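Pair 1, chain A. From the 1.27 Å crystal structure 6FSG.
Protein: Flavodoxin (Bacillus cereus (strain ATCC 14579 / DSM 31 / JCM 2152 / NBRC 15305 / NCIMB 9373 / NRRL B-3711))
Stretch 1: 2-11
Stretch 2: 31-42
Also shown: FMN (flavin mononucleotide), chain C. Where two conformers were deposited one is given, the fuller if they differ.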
# COMPACT_ATOMS: atom_id res chain seq x y z
N LYS A 2 14.07 3.68 -6.91
CA LYS A 2 13.75 4.27 -5.61
C LYS A 2 12.25 4.17 -5.37
O LYS A 2 11.45 4.63 -6.19
CB LYS A 2 14.22 5.72 -5.52
CG LYS A 2 14.40 6.17 -4.08
CD LYS A 2 15.02 7.56 -3.93
CE LYS A 2 14.84 8.02 -2.49
NZ LYS A 2 15.41 9.35 -2.13
N LEU A 3 11.88 3.59 -4.24
CA LEU A 3 10.50 3.24 -3.95
C LEU A 3 10.06 3.87 -2.64
O LEU A 3 10.87 4.17 -1.76
CB LEU A 3 10.35 1.72 -3.85
CG LEU A 3 10.96 0.95 -5.02
CD1 LEU A 3 10.87 -0.53 -4.72
CD2 LEU A 3 10.30 1.26 -6.36
N VAL A 4 8.75 4.06 -2.51
CA VAL A 4 8.14 4.54 -1.28
C VAL A 4 6.97 3.64 -0.91
O VAL A 4 6.21 3.20 -1.78
CB VAL A 4 7.72 6.02 -1.38
CG1 VAL A 4 6.61 6.23 -2.41
CG2 VAL A 4 7.31 6.57 0.00
N MET A 5 6.83 3.38 0.39
CA MET A 5 5.69 2.67 0.94
C MET A 5 5.08 3.55 2.03
O MET A 5 5.79 4.00 2.94
CB MET A 5 6.11 1.33 1.55
CG MET A 5 4.97 0.54 2.18
SD MET A 5 5.45 -0.97 3.05
CE MET A 5 5.87 -2.05 1.69
N ILE A 6 3.78 3.76 1.96
CA ILE A 6 3.06 4.48 3.01
C ILE A 6 1.96 3.58 3.53
O ILE A 6 1.08 3.16 2.77
CB ILE A 6 2.50 5.83 2.53
CG1 ILE A 6 3.67 6.72 2.11
CG2 ILE A 6 1.65 6.47 3.62
CD1 ILE A 6 3.25 7.98 1.43
N PHE A 7 2.00 3.29 4.82
CA PHE A 7 1.06 2.36 5.43
C PHE A 7 0.35 2.97 6.63
O PHE A 7 0.85 3.89 7.29
CB PHE A 7 1.72 1.03 5.85
CG PHE A 7 2.53 1.14 7.10
CD1 PHE A 7 3.84 1.59 7.06
CD2 PHE A 7 1.95 0.86 8.33
CE1 PHE A 7 4.58 1.74 8.23
CE2 PHE A 7 2.67 1.00 9.49
CZ PHE A 7 3.99 1.44 9.45
N ALA A 8 -0.84 2.42 6.91
CA ALA A 8 -1.60 2.72 8.11
C ALA A 8 -1.84 1.43 8.88
O ALA A 8 -2.22 0.42 8.28
CB ALA A 8 -2.95 3.32 7.75
N SER A 9 -1.63 1.47 10.19
CA SER A 9 -1.88 0.32 11.05
C SER A 9 -2.23 0.80 12.45
O SER A 9 -1.46 1.55 13.07
CB SER A 9 -0.66 -0.61 11.10
OG SER A 9 -0.98 -1.85 11.71
N MET A 10 -3.40 0.37 12.92
CA MET A 10 -3.90 0.67 14.26
C MET A 10 -3.47 -0.39 15.26
O MET A 10 -2.92 -0.06 16.32
CB MET A 10 -5.44 0.72 14.20
CG MET A 10 -6.12 1.06 15.51
SD MET A 10 -5.60 2.65 16.17
CE MET A 10 -6.32 3.79 14.99
N SER A 11 -3.73 -1.66 14.95
CA SER A 11 -3.48 -2.77 15.85
C SER A 11 -2.24 -3.58 15.49
O SER A 11 -1.88 -4.49 16.25
CB SER A 11 -4.70 -3.71 15.94
OG SER A 11 -4.76 -4.65 14.87
N GLU A 31 15.94 0.66 -3.44
CA GLU A 31 15.81 1.27 -2.13
C GLU A 31 14.33 1.56 -1.88
O GLU A 31 13.58 1.86 -2.82
CB GLU A 31 16.60 2.58 -2.05
CG GLU A 31 18.10 2.43 -2.29
CD GLU A 31 18.45 2.32 -3.77
OE1 GLU A 31 17.88 3.09 -4.57
OE2 GLU A 31 19.28 1.45 -4.13
N ILE A 32 13.90 1.45 -0.62
CA ILE A 32 12.52 1.74 -0.27
C ILE A 32 12.46 2.51 1.04
O ILE A 32 13.11 2.15 2.03
CB ILE A 32 11.64 0.46 -0.24
CG1 ILE A 32 10.17 0.83 -0.06
CG2 ILE A 32 12.13 -0.53 0.82
CD1 ILE A 32 9.21 -0.26 -0.48
N GLU A 33 11.68 3.58 1.06
CA GLU A 33 11.45 4.38 2.26
C GLU A 33 10.05 4.05 2.76
O GLU A 33 9.07 4.26 2.03
CB GLU A 33 11.60 5.88 1.99
CG GLU A 33 11.29 6.72 3.22
CD GLU A 33 11.88 8.12 3.16
OE1 GLU A 33 12.20 8.66 4.24
OE2 GLU A 33 12.02 8.68 2.04
N VAL A 34 9.96 3.51 3.97
CA VAL A 34 8.71 3.04 4.57
C VAL A 34 8.25 4.10 5.56
O VAL A 34 9.00 4.44 6.49
CB VAL A 34 8.90 1.69 5.28
CG1 VAL A 34 7.59 1.22 5.95
CG2 VAL A 34 9.41 0.61 4.32
N ILE A 35 7.05 4.63 5.36
CA ILE A 35 6.53 5.75 6.14
C ILE A 35 5.15 5.39 6.69
O ILE A 35 4.25 5.00 5.93
CB ILE A 35 6.42 7.02 5.27
CG1 ILE A 35 7.76 7.38 4.62
CG2 ILE A 35 5.91 8.18 6.12
CD1 ILE A 35 7.62 8.40 3.53
N ASP A 36 4.97 5.56 7.99
CA ASP A 36 3.67 5.42 8.64
C ASP A 36 2.84 6.68 8.38
O ASP A 36 3.32 7.80 8.54
CB ASP A 36 3.93 5.25 10.15
CG ASP A 36 2.71 4.82 10.94
OD1 ASP A 36 1.57 5.22 10.61
OD2 ASP A 36 2.91 4.11 11.94
N ILE A 37 1.57 6.48 8.01
CA ILE A 37 0.66 7.61 7.78
C ILE A 37 0.54 8.50 9.02
O ILE A 37 0.27 9.70 8.89
CB ILE A 37 -0.72 7.11 7.29
CG1 ILE A 37 -1.53 8.27 6.69
CG2 ILE A 37 -1.50 6.46 8.45
CD1 ILE A 37 -0.97 8.81 5.39
N MET A 38 0.73 7.94 10.22
CA MET A 38 0.64 8.74 11.43
C MET A 38 1.72 9.82 11.47
O MET A 38 1.54 10.83 12.16
CB MET A 38 0.69 7.86 12.69
CG MET A 38 -0.62 7.11 12.97
SD MET A 38 -0.57 5.96 14.37
CE MET A 38 -2.31 5.55 14.58
N ASP A 39 2.81 9.66 10.71
CA ASP A 39 3.87 10.66 10.65
C ASP A 39 3.59 11.72 9.58
O ASP A 39 4.45 12.57 9.31
CB ASP A 39 5.23 9.96 10.49
CG ASP A 39 5.55 9.00 11.67
OD1 ASP A 39 5.02 9.21 12.79
OD2 ASP A 39 6.34 8.06 11.47
N SER A 40 2.38 11.73 9.01
CA SER A 40 1.83 12.80 8.19
C SER A 40 2.62 13.15 6.94
O SER A 40 2.86 14.33 6.66
CB SER A 40 1.61 14.08 9.03
OG SER A 40 0.64 13.85 10.03
N PRO A 41 2.98 12.16 6.12
CA PRO A 41 3.60 12.49 4.83
C PRO A 41 2.64 13.24 3.92
O PRO A 41 1.43 13.00 3.91
CB PRO A 41 3.93 11.10 4.26
CG PRO A 41 2.88 10.20 4.86
CD PRO A 41 2.71 10.72 6.27
N GLU A 42 3.18 14.16 3.14
CA GLU A 42 2.38 14.85 2.13
C GLU A 42 2.34 14.03 0.84
O GLU A 42 3.35 13.43 0.44
CB GLU A 42 2.92 16.25 1.87
CG GLU A 42 4.37 16.32 1.46
CD GLU A 42 4.85 17.75 1.30
OE1 GLU A 42 4.10 18.68 1.68
OE2 GLU A 42 5.96 17.95 0.78
N1 FMN C . -12.50 -4.31 8.14
C2 FMN C . -13.02 -4.47 6.89
O2 FMN C . -12.46 -5.30 6.17
N3 FMN C . -14.09 -3.69 6.47
C4 FMN C . -14.63 -2.70 7.27
O4 FMN C . -15.58 -2.02 6.82
C4A FMN C . -14.06 -2.53 8.56
N5 FMN C . -14.51 -1.58 9.46
C5A FMN C . -13.92 -1.44 10.71
C6 FMN C . -14.41 -0.51 11.64
C7 FMN C . -13.86 -0.41 12.92
C7M FMN C . -14.39 0.62 13.90
C8 FMN C . -12.83 -1.30 13.27
C8M FMN C . -12.20 -1.27 14.63
C9 FMN C . -12.38 -2.25 12.37
C9A FMN C . -12.91 -2.33 11.09
N10 FMN C . -12.41 -3.26 10.20
C10 FMN C . -13.01 -3.36 8.96
C1' FMN C . -11.35 -4.26 10.60
C2' FMN C . -9.89 -3.80 10.54
O2' FMN C . -9.58 -3.32 9.27
C3' FMN C . -9.04 -5.04 10.88
O3' FMN C . -9.12 -5.26 12.26
C4' FMN C . -7.55 -4.93 10.51
O4' FMN C . -6.85 -6.13 10.87
C5' FMN C . -6.86 -3.76 11.20
O5' FMN C . -5.57 -3.67 10.62
P FMN C . -4.45 -3.06 11.55
O1P FMN C . -3.28 -2.76 10.66
O2P FMN C . -4.07 -4.09 12.56
O3P FMN C . -5.02 -1.83 12.20
O HOH W 1 -0.84 4.03 11.32

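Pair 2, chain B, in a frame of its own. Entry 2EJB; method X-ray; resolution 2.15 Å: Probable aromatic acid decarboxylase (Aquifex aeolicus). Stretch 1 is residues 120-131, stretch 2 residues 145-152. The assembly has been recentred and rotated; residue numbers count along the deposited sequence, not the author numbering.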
# COMPACT_ATOMS: atom_id res chain seq x y z
N PRO B 120 -14.18 -16.10 5.26
CA PRO B 120 -13.04 -15.32 4.76
C PRO B 120 -13.42 -13.86 4.49
O PRO B 120 -14.42 -13.58 3.82
CB PRO B 120 -12.64 -16.08 3.50
CG PRO B 120 -12.94 -17.52 3.88
CD PRO B 120 -14.29 -17.39 4.55
N LEU B 121 -12.62 -12.95 5.03
CA LEU B 121 -12.85 -11.51 4.86
C LEU B 121 -11.58 -10.89 4.26
O LEU B 121 -10.50 -10.99 4.85
CB LEU B 121 -13.16 -10.86 6.20
CG LEU B 121 -13.33 -9.33 6.17
CD1 LEU B 121 -14.56 -8.95 5.33
CD2 LEU B 121 -13.48 -8.81 7.59
N VAL B 122 -11.72 -10.25 3.11
CA VAL B 122 -10.57 -9.64 2.44
C VAL B 122 -10.78 -8.14 2.20
O VAL B 122 -11.77 -7.73 1.59
CB VAL B 122 -10.30 -10.35 1.09
CG1 VAL B 122 -8.97 -9.90 0.52
CG2 VAL B 122 -10.32 -11.86 1.29
N LEU B 123 -9.83 -7.34 2.66
CA LEU B 123 -9.91 -5.88 2.51
C LEU B 123 -8.77 -5.32 1.67
O LEU B 123 -7.62 -5.76 1.78
CB LEU B 123 -9.88 -5.22 3.90
CG LEU B 123 -11.11 -5.16 4.81
CD1 LEU B 123 -12.05 -6.32 4.58
CD2 LEU B 123 -10.64 -5.09 6.27
N LEU B 124 -9.09 -4.36 0.80
CA LEU B 124 -8.07 -3.72 -0.03
C LEU B 124 -7.97 -2.31 0.50
O LEU B 124 -8.88 -1.51 0.30
CB LEU B 124 -8.45 -3.70 -1.52
CG LEU B 124 -7.30 -3.14 -2.38
CD1 LEU B 124 -6.22 -4.19 -2.48
CD2 LEU B 124 -7.80 -2.75 -3.77
N VAL B 125 -6.88 -2.01 1.19
CA VAL B 125 -6.70 -0.68 1.76
C VAL B 125 -5.83 0.19 0.87
O VAL B 125 -4.81 -0.25 0.34
CB VAL B 125 -6.07 -0.77 3.17
CG1 VAL B 125 -5.85 0.63 3.72
CG2 VAL B 125 -6.99 -1.57 4.10
N ARG B 126 -6.25 1.44 0.71
CA ARG B 126 -5.55 2.40 -0.12
C ARG B 126 -5.47 3.71 0.65
O ARG B 126 -6.42 4.50 0.66
CB ARG B 126 -6.33 2.57 -1.43
CG ARG B 126 -5.64 3.37 -2.53
CD ARG B 126 -5.72 4.85 -2.26
NE ARG B 126 -4.40 5.41 -2.02
CZ ARG B 126 -4.18 6.60 -1.48
NH1 ARG B 126 -5.20 7.36 -1.11
NH2 ARG B 126 -2.93 7.02 -1.30
N GLU B 127 -4.35 3.92 1.32
CA GLU B 127 -4.12 5.14 2.09
C GLU B 127 -2.62 5.40 2.20
O GLU B 127 -1.81 4.48 2.09
CB GLU B 127 -4.73 4.99 3.49
CG GLU B 127 -4.49 6.18 4.41
CD GLU B 127 -5.05 7.47 3.84
OE1 GLU B 127 -6.25 7.74 4.05
OE2 GLU B 127 -4.28 8.21 3.18
N ALA B 128 -2.24 6.66 2.40
CA ALA B 128 -0.84 7.03 2.51
C ALA B 128 -0.68 8.48 2.98
O ALA B 128 -1.32 9.38 2.46
CB ALA B 128 -0.14 6.86 1.15
N PRO B 129 0.14 8.70 4.03
CA PRO B 129 0.91 7.68 4.76
C PRO B 129 -0.02 7.00 5.75
O PRO B 129 -1.18 7.39 5.88
CB PRO B 129 1.97 8.51 5.49
CG PRO B 129 1.97 9.86 4.79
CD PRO B 129 0.52 10.05 4.46
N TYR B 130 0.48 5.98 6.45
CA TYR B 130 -0.32 5.31 7.46
C TYR B 130 -0.06 5.98 8.81
O TYR B 130 1.07 6.38 9.10
CB TYR B 130 0.07 3.83 7.62
CG TYR B 130 -0.20 2.89 6.47
CD1 TYR B 130 -1.40 2.93 5.77
CD2 TYR B 130 0.73 1.91 6.12
CE1 TYR B 130 -1.68 2.02 4.75
CE2 TYR B 130 0.47 0.99 5.11
CZ TYR B 130 -0.74 1.05 4.43
OH TYR B 130 -1.01 0.15 3.43
N ASN B 131 -1.09 6.10 9.64
CA ASN B 131 -0.87 6.63 10.97
C ASN B 131 -1.00 5.39 11.84
O ASN B 131 -1.28 4.30 11.31
CB ASN B 131 -1.90 7.72 11.36
CG ASN B 131 -3.34 7.20 11.42
OD1 ASN B 131 -3.60 6.06 11.79
ND2 ASN B 131 -4.28 8.07 11.07
N GLY B 145 -8.07 -13.16 11.69
CA GLY B 145 -8.23 -14.09 10.58
C GLY B 145 -8.48 -13.42 9.25
O GLY B 145 -8.42 -14.06 8.20
N GLY B 146 -8.79 -12.13 9.28
CA GLY B 146 -9.04 -11.40 8.05
C GLY B 146 -7.74 -11.18 7.31
O GLY B 146 -6.66 -11.30 7.87
N VAL B 147 -7.85 -10.85 6.02
CA VAL B 147 -6.67 -10.59 5.21
C VAL B 147 -6.69 -9.16 4.70
O VAL B 147 -7.66 -8.72 4.09
CB VAL B 147 -6.60 -11.52 3.99
CG1 VAL B 147 -5.47 -11.08 3.07
CG2 VAL B 147 -6.38 -12.96 4.45
N VAL B 148 -5.61 -8.44 4.96
CA VAL B 148 -5.51 -7.07 4.51
C VAL B 148 -4.56 -6.96 3.33
O VAL B 148 -3.39 -7.35 3.41
CB VAL B 148 -5.02 -6.14 5.65
CG1 VAL B 148 -4.83 -4.72 5.12
CG2 VAL B 148 -6.03 -6.14 6.78
N VAL B 149 -5.07 -6.45 2.23
CA VAL B 149 -4.28 -6.28 1.02
C VAL B 149 -4.19 -4.80 0.70
O VAL B 149 -5.20 -4.15 0.44
CB VAL B 149 -4.94 -6.99 -0.19
CG1 VAL B 149 -4.00 -6.93 -1.38
CG2 VAL B 149 -5.29 -8.44 0.16
N PRO B 150 -2.97 -4.24 0.73
CA PRO B 150 -2.84 -2.81 0.42
C PRO B 150 -2.88 -2.68 -1.10
O PRO B 150 -2.44 -3.58 -1.80
CB PRO B 150 -1.47 -2.47 0.98
CG PRO B 150 -0.70 -3.71 0.67
CD PRO B 150 -1.67 -4.81 1.10
N ALA B 151 -3.43 -1.58 -1.61
CA ALA B 151 -3.47 -1.41 -3.05
C ALA B 151 -2.09 -0.92 -3.47
O ALA B 151 -1.91 0.25 -3.80
CB ALA B 151 -4.55 -0.40 -3.44
N SER B 152 -1.11 -1.82 -3.43
CA SER B 152 0.27 -1.48 -3.79
C SER B 152 0.74 -2.37 -4.94
O SER B 152 1.38 -3.40 -4.72
CB SER B 152 1.20 -1.69 -2.59
OG SER B 152 0.76 -0.94 -1.46

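Both pairs are two neighbouring parallel strands, and the N, CA and C atoms of 14 central residues superpose with an RMSD of 0.5 Å. In each the strand axes approach to 4.5 Å; their N-to-C directions differ by 19° in pair 1 and 25° in pair 2, with crossing angles of -19° and -25°.

The hydrogen-bond ladder agrees with the match. In pair 1, Glu A33 N donates to Leu A3 O (3.0 Å), Met A5 N to Glu A33 O (2.9 Å), Ile A35 N to Met A5 O (2.8 Å), Phe A7 N to Ile A35 O (3.0 Å) and Ile A37 N to Phe A7 O (2.8 Å). Under the superposition these become Val B147 N to Leu B121 O (2.9 Å), Leu B123 N to Val B147 O (2.9 Å), Val B149 N to Leu B123 O (2.7 Å), Val B125 N to Val B149 O (2.8 Å) and Ala B151 N to Val B125 O (2.7 Å). Each of these five rungs has a counterpart with the same donor and acceptor strands.

Side chains differ more than the backbone. Ile A32 fills its position beside Leu A3, with Leu A3 CB and Ile A32 CG1 3.9 Å apart, and its CD1 also lies 4.0 Å from Met A5 CB. The matching residue, Gly B146, has no side chain, and its contact is made by backbone: Gly B146 CA lies 3.5 Å from Leu B121 O.

On the face bearing Val A4 and Ile A6, Val A4 CG2 meets Ile A35 CD1 at 4.0 Å. Val B122 CG1 and Val B149 CG2 repeat that contact at 4.0 Å with a shorter partner. Farther along, Ile A6 CG2 packs on Ile A37 CD1 at 3.9 Å; in pair 2, Leu B124 CG lies 4.0 Å from Ala B151 CB, so the leucine packs against a single methyl.

On the other face, Phe A7 matches Val B125. The phenylalanine ring reaches Val A34 CG1 through CE1 (3.8 Å), and Asp A36 CA sits over its face, 4.2 Å from the ring centroid and 24° off the normal. Val B125 keeps the first contact, CG2 to Val B148 CG1 at 4.0 Å, without a ring. Pro B150, matched to Asp A36, is instead approached by Tyr B130, whose OH lies 3.6 Å from Pro B150 CB.

After its strand, the first stretch of pair 1 reaches the cofactor, where Ser A9 OG donates a hydrogen bond to FMN O1P at 2.7 Å; at the end of the second strand, Asp A36 OD1 accepts a hydrogen bond from Met A38 N at 2.9 Å.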